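Local coordinates for putative translational inhibitor protein (Yersinia pestis, PDB 5V4D) that is of unproven function but belongs to the Rid (YjgF-like) family, whose best-known members are enamine/imine deaminases, an activity it may share, at residues N11-I16 and S32-I37; E50-Q55 and A118-E123; I74-I79 and A105-E110. All blocks are in the same frame, centred on the assembly; numbering follows the deposited sequence.

Contact 1 (N11-I16 and S32-I37)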
loop_
_atom_site.group_PDB
_atom_site.type_symbol
_atom_site.label_atom_id
_atom_site.label_comp_id
_atom_site.label_asym_id
_atom_site.label_seq_id
_atom_site.Cartn_x
_atom_site.Cartn_y
_atom_site.Cartn_z
ATOM N N ASN A 11 15.543 15.728 -11.561
ATOM C CA ASN A 11 15.734 16.094 -10.161
ATOM C C ASN A 11 15.274 15.040 -9.164
ATOM O O ASN A 11 15.433 15.246 -7.954
ATOM C CB ASN A 11 15.035 17.420 -9.876
ATOM C CG ASN A 11 15.710 18.561 -10.611
ATOM O OD1 ASN A 11 16.945 18.579 -10.743
ATOM N ND2 ASN A 11 14.922 19.461 -11.134
ATOM N N ALA A 12 14.722 13.916 -9.613
ATOM C CA ALA A 12 14.541 12.748 -8.766
ATOM C C ALA A 12 15.360 11.612 -9.346
ATOM O O ALA A 12 15.728 11.646 -10.523
ATOM C CB ALA A 12 13.063 12.319 -8.671
ATOM N N PRO A 13 15.645 10.573 -8.558
ATOM C CA PRO A 13 16.485 9.472 -9.047
ATOM C C PRO A 13 15.932 8.852 -10.316
ATOM O O PRO A 13 14.727 8.609 -10.429
ATOM C CB PRO A 13 16.431 8.465 -7.890
ATOM C CG PRO A 13 16.298 9.303 -6.680
ATOM C CD PRO A 13 15.344 10.423 -7.119
ATOM N N SER A 14 16.833 8.543 -11.257
ATOM C CA SER A 14 16.406 7.767 -12.410
ATOM C C SER A 14 15.891 6.405 -11.965
ATOM O O SER A 14 16.431 5.793 -11.043
ATOM C CB SER A 14 17.560 7.585 -13.390
ATOM O OG SER A 14 18.088 8.850 -13.729
ATOM N N ALA A 15 14.860 5.923 -12.635
ATOM C CA ALA A 15 14.311 4.613 -12.289
ATOM C C ALA A 15 15.376 3.513 -12.442
ATOM O O ALA A 15 15.998 3.383 -13.508
ATOM C CB ALA A 15 13.086 4.324 -13.154
ATOM N N ILE A 16 15.599 2.754 -11.356
ATOM C CA ILE A 16 16.549 1.637 -11.284
ATOM C C ILE A 16 15.843 0.303 -11.537
ATOM O O ILE A 16 16.295 -0.750 -11.064
ATOM C CB ILE A 16 17.277 1.599 -9.916
ATOM C CG1 ILE A 16 16.272 1.363 -8.766
ATOM C CG2 ILE A 16 18.116 2.861 -9.698
ATOM C CD1 ILE A 16 16.879 1.223 -7.360
ATOM N N SER A 32 5.988 6.487 -7.352
ATOM C CA SER A 32 6.762 5.341 -6.894
ATOM C C SER A 32 7.332 5.608 -5.512
ATOM O O SER A 32 7.659 6.748 -5.172
ATOM C CB SER A 32 7.898 5.070 -7.870
ATOM O OG SER A 32 7.394 4.565 -9.083
ATOM N N GLY A 33 7.482 4.546 -4.721
ATOM C CA GLY A 33 8.226 4.713 -3.488
ATOM C C GLY A 33 9.610 5.289 -3.734
ATOM O O GLY A 33 10.346 4.816 -4.623
ATOM N N GLN A 34 9.963 6.333 -2.977
ATOM C CA GLN A 34 11.256 6.990 -3.077
ATOM C C GLN A 34 12.189 6.430 -2.029
ATOM O O GLN A 34 11.817 6.338 -0.846
ATOM C CB GLN A 34 11.152 8.502 -2.884
ATOM C CG GLN A 34 10.681 9.200 -4.166
ATOM C CD GLN A 34 11.688 9.009 -5.284
ATOM O OE1 GLN A 34 12.911 8.917 -5.054
ATOM N NE2 GLN A 34 11.188 8.884 -6.489
ATOM N N ILE A 35 13.402 6.090 -2.470
ATOM C CA ILE A 35 14.472 5.692 -1.561
ATOM C C ILE A 35 15.533 6.794 -1.536
ATOM O O ILE A 35 15.499 7.732 -2.350
ATOM C CB ILE A 35 15.067 4.314 -1.931
ATOM C CG1 ILE A 35 15.475 4.255 -3.385
ATOM C CG2 ILE A 35 14.104 3.172 -1.584
ATOM C CD1 ILE A 35 16.490 3.056 -3.647
ATOM N N PRO A 36 16.481 6.738 -0.593
ATOM C CA PRO A 36 17.389 7.867 -0.335
ATOM C C PRO A 36 18.579 7.891 -1.289
ATOM O O PRO A 36 19.736 7.980 -0.859
ATOM C CB PRO A 36 17.864 7.628 1.103
ATOM C CG PRO A 36 17.092 6.502 1.619
ATOM C CD PRO A 36 16.510 5.750 0.506
ATOM N N ILE A 37 18.280 7.880 -2.598
ATOM C CA ILE A 37 19.286 8.032 -3.641
ATOM C C ILE A 37 19.479 9.517 -3.909
ATOM O O ILE A 37 18.498 10.262 -4.050
ATOM C CB ILE A 37 18.868 7.304 -4.932
ATOM C CG1 ILE A 37 18.833 5.799 -4.727
ATOM C CG2 ILE A 37 19.828 7.703 -6.115
ATOM C CD1 ILE A 37 20.161 5.241 -4.419
HETATM O O HOH W 1 12.912 7.911 -8.696
#
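Ala12 opens the contact modestly: its CB, set beside the opposite loop, lies 4.5 Å from NE2 of Gln34, and the methyl also rests on Val63 of helix 49-66. Pro13 does most of the work. Its CB and CG press on the branch point of Ile37, with Pro13 CG 3.7 Å from Ile37 CB, and CG2 of Ile37 touches the same two ring carbons. The two side chains cross at a slant. Next to the ring nitrogen, Pro13 CD meets OE1 of Gln34 at 3.5 Å, tip to tip. Gln34 gets there by a bend at chi2 (-63°), which turns the amide out of the line of its own chain and toward the 11-16 loop. The carbonyl of Pro13 uses a water as its link: this water donates to Pro13 O at 2.6 Å and accepts from Gln34 NE2 at 3.0 Å. Pro13 O has a second donor in Gln21 NE2. Further on, Ile16 and Ile35 reach for each other end to end, their CD1 methyls 4.2 Å apart; in both, CG1 sits between the backbone N and the carbonyl carbon (chi1 63° in Ile16). Near Ile16 an acetic acid molecule is bound, probably from the crystallisation liquor; such molecules often mark pockets, and this end of the loop may border one. No direct hydrogen bond spans the two loops, which run roughly at right angles, one between strands 5-7 and 22-25, the other leading from strand 28-31 to helix 49-66. Adhesion therefore rests on proline-isoleucine and methyl contacts and on the proline ring against the Gln34 amide, and the one polar link, between a carbonyl and an amide too far apart to bond directly, is made by water.

Contact 2 (E50-Q55 and A118-E123); sequences EKQTRQ and ALVEIE
Gln52 hands its amide oxygen to the backbone of Leu119: Leu119 N donates to Gln52 OE1 at 2.9 Å, with an N-H...O angle of 160° and the donor in the carbonyl plane of the amide. The side chain leaves the helix with CG anti to its carbonyl carbon (chi1 -69°) and then runs extended, which carries the amide across to the turn that precedes the strand. Its rotation is fixed from the other end too, because NE2 donates to the backbone O of Glu46. Together the bonds at OE1 and NE2 set which way round the buried amide sits.

Leu119 crosses Gln52 at about a right angle. Its CB packs 3.2 Å from Gln52 OE1, and Leu119 CG is 3.9 Å from Gln52 CD, laying the root of the leucine against the amide. One residue on, Val120 points toward the helix, with CG1 between the backbone N and the carbonyl carbon (chi1 56°). That methyl meets both Gln52 CB and Thr53 OG1, each at 4.1 Å from Val120 CG1. The Thr53 hydroxyl bonds back to Ile49 O in the preceding helical turn, so toward Val120 it serves as a packing surface.

Helix 49-66 thus lies over the start of strand 120-127, in the alpha-beta layering of the YjgF-like fold. Ile49 adds to the cover over Leu119 and Val120, and Val56 and Ile60 take over above Ile122. Beside it runs helix 87-98, whose Val90 and Ile93 touch Thr53, while within the sheet Val120 borders Ile79 and Ile81 of strand 74-81.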
loop_
_atom_site.group_PDB
_atom_site.type_symbol
_atom_site.label_atom_id
_atom_site.label_comp_id
_atom_site.label_asym_id
_atom_site.label_seq_id
_atom_site.Cartn_x
_atom_site.Cartn_y
_atom_site.Cartn_z
ATOM N N GLU A 50 18.380 10.056 9.571
ATOM C CA GLU A 50 17.978 11.454 9.361
ATOM C C GLU A 50 18.364 11.931 7.968
ATOM O O GLU A 50 17.533 12.509 7.241
ATOM C CB GLU A 50 18.589 12.356 10.454
ATOM C CG GLU A 50 18.066 11.947 11.837
ATOM C CD GLU A 50 18.567 12.795 12.998
ATOM O OE1 GLU A 50 18.432 12.329 14.164
ATOM O OE2 GLU A 50 19.085 13.915 12.758
ATOM N N LYS A 51 19.617 11.701 7.567
ATOM C CA LYS A 51 20.040 12.105 6.217
ATOM C C LYS A 51 19.208 11.401 5.148
ATOM O O LYS A 51 18.830 12.015 4.131
ATOM C CB LYS A 51 21.526 11.808 6.035
ATOM C CG LYS A 51 22.404 12.766 6.830
ATOM C CD LYS A 51 23.854 12.356 6.737
ATOM C CE LYS A 51 24.746 13.264 7.605
ATOM N NZ LYS A 51 26.144 12.766 7.541
ATOM N N GLN A 52 18.870 10.126 5.385
ATOM C CA GLN A 52 18.118 9.382 4.374
ATOM C C GLN A 52 16.687 9.871 4.275
ATOM O O GLN A 52 16.146 9.985 3.162
ATOM C CB GLN A 52 18.160 7.868 4.659
ATOM C CG GLN A 52 19.553 7.284 4.446
ATOM C CD GLN A 52 19.558 5.778 4.301
ATOM O OE1 GLN A 52 18.522 5.122 4.375
ATOM N NE2 GLN A 52 20.744 5.230 4.055
ATOM N N THR A 53 16.054 10.197 5.415
ATOM C CA THR A 53 14.705 10.752 5.375
ATOM C C THR A 53 14.681 12.071 4.631
ATOM O O THR A 53 13.785 12.306 3.816
ATOM C CB THR A 53 14.171 10.941 6.798
ATOM O OG1 THR A 53 14.125 9.677 7.479
ATOM C CG2 THR A 53 12.770 11.471 6.727
ATOM N N ARG A 54 15.684 12.923 4.869
ATOM C CA ARG A 54 15.759 14.194 4.158
ATOM C C ARG A 54 15.864 13.971 2.659
ATOM O O ARG A 54 15.151 14.628 1.880
ATOM C CB ARG A 54 16.950 15.015 4.645
ATOM C CG ARG A 54 16.817 15.485 6.054
ATOM C CD ARG A 54 17.976 16.406 6.411
ATOM N NE ARG A 54 17.903 16.720 7.833
ATOM C CZ ARG A 54 17.023 17.560 8.391
ATOM N NH1 ARG A 54 16.129 18.206 7.662
ATOM N NH2 ARG A 54 17.025 17.744 9.702
ATOM N N GLN A 55 16.706 13.009 2.246
ATOM C CA GLN A 55 16.874 12.740 0.813
ATOM C C GLN A 55 15.561 12.252 0.199
ATOM O O GLN A 55 15.185 12.690 -0.893
ATOM C CB GLN A 55 18.012 11.733 0.588
ATOM C CG GLN A 55 18.276 11.559 -0.878
ATOM C CD GLN A 55 18.908 12.802 -1.467
ATOM O OE1 GLN A 55 19.940 13.253 -0.968
ATOM N NE2 GLN A 55 18.250 13.422 -2.431
ATOM N N ALA A 118 18.521 0.585 1.627
ATOM C CA ALA A 118 17.969 1.800 2.253
ATOM C C ALA A 118 17.352 1.510 3.626
ATOM O O ALA A 118 16.857 0.407 3.905
ATOM C CB ALA A 118 16.894 2.415 1.366
ATOM N N LEU A 119 17.335 2.530 4.480
ATOM C CA LEU A 119 16.674 2.417 5.791
ATOM C C LEU A 119 15.198 2.791 5.755
ATOM O O LEU A 119 14.444 2.509 6.724
ATOM C CB LEU A 119 17.342 3.342 6.823
ATOM C CG LEU A 119 18.838 3.068 7.061
ATOM C CD1 LEU A 119 19.420 4.178 7.966
ATOM C CD2 LEU A 119 19.059 1.687 7.695
ATOM N N VAL A 120 14.790 3.520 4.722
ATOM C CA VAL A 120 13.440 4.052 4.671
ATOM C C VAL A 120 13.075 4.218 3.206
ATOM O O VAL A 120 13.925 4.568 2.380
ATOM C CB VAL A 120 13.329 5.374 5.478
ATOM C CG1 VAL A 120 14.340 6.469 5.004
ATOM C CG2 VAL A 120 11.885 5.915 5.466
ATOM N N GLU A 121 11.785 4.012 2.898
ATOM C CA GLU A 121 11.193 4.249 1.582
ATOM C C GLU A 121 9.829 4.861 1.805
ATOM O O GLU A 121 9.076 4.358 2.644
ATOM C CB GLU A 121 11.073 2.940 0.776
ATOM C CG GLU A 121 10.537 3.175 -0.639
ATOM C CD GLU A 121 10.396 1.892 -1.438
ATOM O OE1 GLU A 121 9.480 1.761 -2.282
ATOM O OE2 GLU A 121 11.149 0.941 -1.139
ATOM N N ILE A 122 9.513 5.965 1.123
ATOM C CA ILE A 122 8.208 6.595 1.352
ATOM C C ILE A 122 7.477 6.689 0.025
ATOM O O ILE A 122 8.013 7.223 -0.958
ATOM C CB ILE A 122 8.343 7.979 2.004
ATOM C CG1 ILE A 122 8.998 7.793 3.376
ATOM C CG2 ILE A 122 6.953 8.630 2.200
ATOM C CD1 ILE A 122 9.171 9.139 4.116
ATOM N N GLU A 123 6.233 6.198 0.020
ATOM C CA GLU A 123 5.345 6.209 -1.132
ATOM C C GLU A 123 4.217 7.193 -0.872
ATOM O O GLU A 123 3.680 7.232 0.241
ATOM C CB GLU A 123 4.802 4.790 -1.310
ATOM C CG GLU A 123 3.767 4.585 -2.326
ATOM C CD GLU A 123 3.289 3.122 -2.214
ATOM O OE1 GLU A 123 3.990 2.276 -2.733
ATOM O OE2 GLU A 123 2.290 2.835 -1.520
#

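Contact 3 (I74-I79 and A105-E110). With ACY (acetic acid), chain G.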
loop_
_atom_site.group_PDB
_atom_site.type_symbol
_atom_site.label_atom_id
_atom_site.label_comp_id
_atom_site.label_asym_id
_atom_site.label_seq_id
_atom_site.Cartn_x
_atom_site.Cartn_y
_atom_site.Cartn_z
ATOM N N ILE A 74 -0.770 16.130 -1.038
ATOM C CA ILE A 74 -0.591 14.712 -0.739
ATOM C C ILE A 74 -1.723 14.259 0.161
ATOM O O ILE A 74 -2.045 14.911 1.157
ATOM C CB ILE A 74 0.789 14.446 -0.120
ATOM C CG1 ILE A 74 1.847 14.663 -1.218
ATOM C CG2 ILE A 74 0.880 12.968 0.421
ATOM C CD1 ILE A 74 3.325 14.566 -0.692
ATOM N N VAL A 75 -2.347 13.149 -0.222
ATOM C CA VAL A 75 -3.517 12.619 0.442
ATOM C C VAL A 75 -3.151 11.505 1.412
ATOM O O VAL A 75 -3.714 11.413 2.503
ATOM C CB VAL A 75 -4.489 12.131 -0.660
ATOM C CG1 VAL A 75 -5.521 11.261 -0.122
ATOM C CG2 VAL A 75 -5.147 13.357 -1.340
ATOM N N LYS A 76 -2.204 10.648 1.036
ATOM C CA LYS A 76 -1.912 9.422 1.769
ATOM C C LYS A 76 -0.477 9.019 1.465
ATOM O O LYS A 76 -0.037 9.160 0.321
ATOM C CB LYS A 76 -2.892 8.310 1.341
ATOM C CG LYS A 76 -2.524 6.857 1.779
ATOM C CD LYS A 76 -2.632 6.719 3.301
ATOM C CE LYS A 76 -2.587 5.212 3.784
ATOM N NZ LYS A 76 -1.341 4.582 3.252
ATOM N N THR A 77 0.258 8.578 2.494
ATOM C CA THR A 77 1.614 8.081 2.334
ATOM C C THR A 77 1.733 6.740 3.051
ATOM O O THR A 77 0.928 6.423 3.939
ATOM C CB THR A 77 2.687 9.032 2.906
ATOM O OG1 THR A 77 2.610 9.015 4.347
ATOM C CG2 THR A 77 2.479 10.456 2.439
ATOM N N THR A 78 2.737 5.955 2.665
ATOM C CA THR A 78 3.155 4.781 3.433
ATOM C C THR A 78 4.644 4.904 3.690
ATOM O O THR A 78 5.417 5.194 2.767
ATOM C CB THR A 78 2.859 3.474 2.675
ATOM O OG1 THR A 78 1.455 3.415 2.428
ATOM C CG2 THR A 78 3.287 2.244 3.456
ATOM N N ILE A 79 5.034 4.723 4.938
ATOM C CA ILE A 79 6.439 4.690 5.316
ATOM C C ILE A 79 6.844 3.237 5.544
ATOM O O ILE A 79 6.320 2.579 6.455
ATOM C CB ILE A 79 6.672 5.532 6.579
ATOM C CG1 ILE A 79 6.295 6.990 6.307
ATOM C CG2 ILE A 79 8.165 5.426 7.047
ATOM C CD1 ILE A 79 6.425 7.888 7.574
ATOM N N ALA A 105 -3.059 11.272 5.403
ATOM C CA ALA A 105 -3.232 9.951 6.023
ATOM C C ALA A 105 -1.953 9.123 5.817
ATOM O O ALA A 105 -1.143 9.410 4.940
ATOM C CB ALA A 105 -4.436 9.238 5.410
ATOM N N ARG A 106 -1.763 8.087 6.649
ATOM C CA ARG A 106 -0.437 7.449 6.661
ATOM C C ARG A 106 -0.532 6.050 7.234
ATOM O O ARG A 106 -1.396 5.770 8.057
ATOM C CB ARG A 106 0.548 8.255 7.506
ATOM C CG ARG A 106 1.983 7.856 7.200
ATOM C CD ARG A 106 2.888 8.845 7.903
ATOM N NE ARG A 106 2.881 8.532 9.331
ATOM C CZ ARG A 106 3.687 9.087 10.220
ATOM N NH1 ARG A 106 4.563 10.024 9.833
ATOM N NH2 ARG A 106 3.596 8.706 11.487
ATOM N N SER A 107 0.324 5.158 6.740
ATOM C CA SER A 107 0.646 3.918 7.450
ATOM C C SER A 107 2.157 3.796 7.551
ATOM O O SER A 107 2.867 4.188 6.629
ATOM C CB SER A 107 0.083 2.698 6.719
ATOM O OG SER A 107 -1.358 2.793 6.685
ATOM N N THR A 108 2.631 3.144 8.621
ATOM C CA THR A 108 4.051 2.915 8.873
ATOM C C THR A 108 4.201 1.454 9.240
ATOM O O THR A 108 3.490 0.967 10.128
ATOM C CB THR A 108 4.579 3.774 10.037
ATOM O OG1 THR A 108 4.388 5.157 9.727
ATOM C CG2 THR A 108 6.114 3.473 10.267
ATOM N N VAL A 109 5.123 0.760 8.580
ATOM C CA VAL A 109 5.385 -0.648 8.896
ATOM C C VAL A 109 6.882 -0.908 8.848
ATOM O O VAL A 109 7.615 -0.247 8.110
ATOM C CB VAL A 109 4.662 -1.623 7.917
ATOM C CG1 VAL A 109 3.119 -1.459 8.030
ATOM C CG2 VAL A 109 5.108 -1.453 6.471
ATOM N N GLU A 110 7.346 -1.888 9.635
ATOM C CA GLU A 110 8.739 -2.317 9.556
ATOM C C GLU A 110 8.894 -3.419 8.514
ATOM O O GLU A 110 8.309 -4.496 8.644
ATOM C CB GLU A 110 9.243 -2.805 10.911
ATOM C CG GLU A 110 10.773 -3.041 10.883
ATOM C CD GLU A 110 11.237 -3.707 12.162
ATOM O OE1 GLU A 110 11.568 -3.013 13.145
ATOM O OE2 GLU A 110 11.234 -4.963 12.201
HETATM C C ACY G . 1.048 5.335 10.887
HETATM O O ACY G . 1.186 4.127 11.238
HETATM O OXT ACY G . 1.930 6.064 10.345
HETATM C CH3 ACY G . -0.311 5.961 11.104
#
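Strands 74-79 and 105-110 are the parallel pair of a beta-alpha-beta crossover; Arg106 packs on Tyr19 of the third subunit at this boundary, where an acetic acid, probably from the crystallisation liquor, may mark a pocket. Their axes run 4.6 Å apart, 5° from parallel. Five backbone bonds join them, ending with Val109 N to Ile79 O at 3.0 Å. Thr77 O is gripped twice: Ser107 N and Lys76 NZ (3.0 Å) reach it from opposite faces of its plane. Lys76 NZ, brought back by bends at chi2 and chi4, also makes a salt bridge to Glu123 of the third subunit, which Ser107 OG hydrogen-bonds as well. Helix 87-98, the crossover link, covers the face bearing Thr77, Ile79 and Arg106. There Thr77 OG1, bonded to Tyr94 OH, sits 3.1 Å from Arg106 CG, and Ile79 CD1 approaches Arg106 NH1 at 3.6 Å. Arg106 bends at chi3 (75°), and its NE donates to OXT of the acetic acid at 2.8 Å, consistent with the arginine that binds a substrate carboxylate in Rid deaminases; Asn91 and a cation-pi contact with Tyr94 hold it from the helix side. Thr108 OG1 donates to the same OXT at 2.7 Å.

How the contacts relate
Contact 1 closes along the chain before contact 2 opens, whereas both segments of contact 3 fall between the two segments of contact 2. Contacts 1 and 2 have centres about 11 Å apart and touch, Gln34 N probably bonding Ile122 O. Contact 3 is centred about 13 Å from contact 2 and joined to it through the sheet, where strands 120-127 and 74-81 are neighbours. Contacts 1 and 3 lie on opposite sides of the chain's centre, about 17 Å apart between centres. Across subunits, however, Ser32 OG bonds Arg106 N of the second subunit, bringing contact 1 of one chain against contact 3 of another in the trimer, at the kind of interface where Rid proteins usually carry their active site.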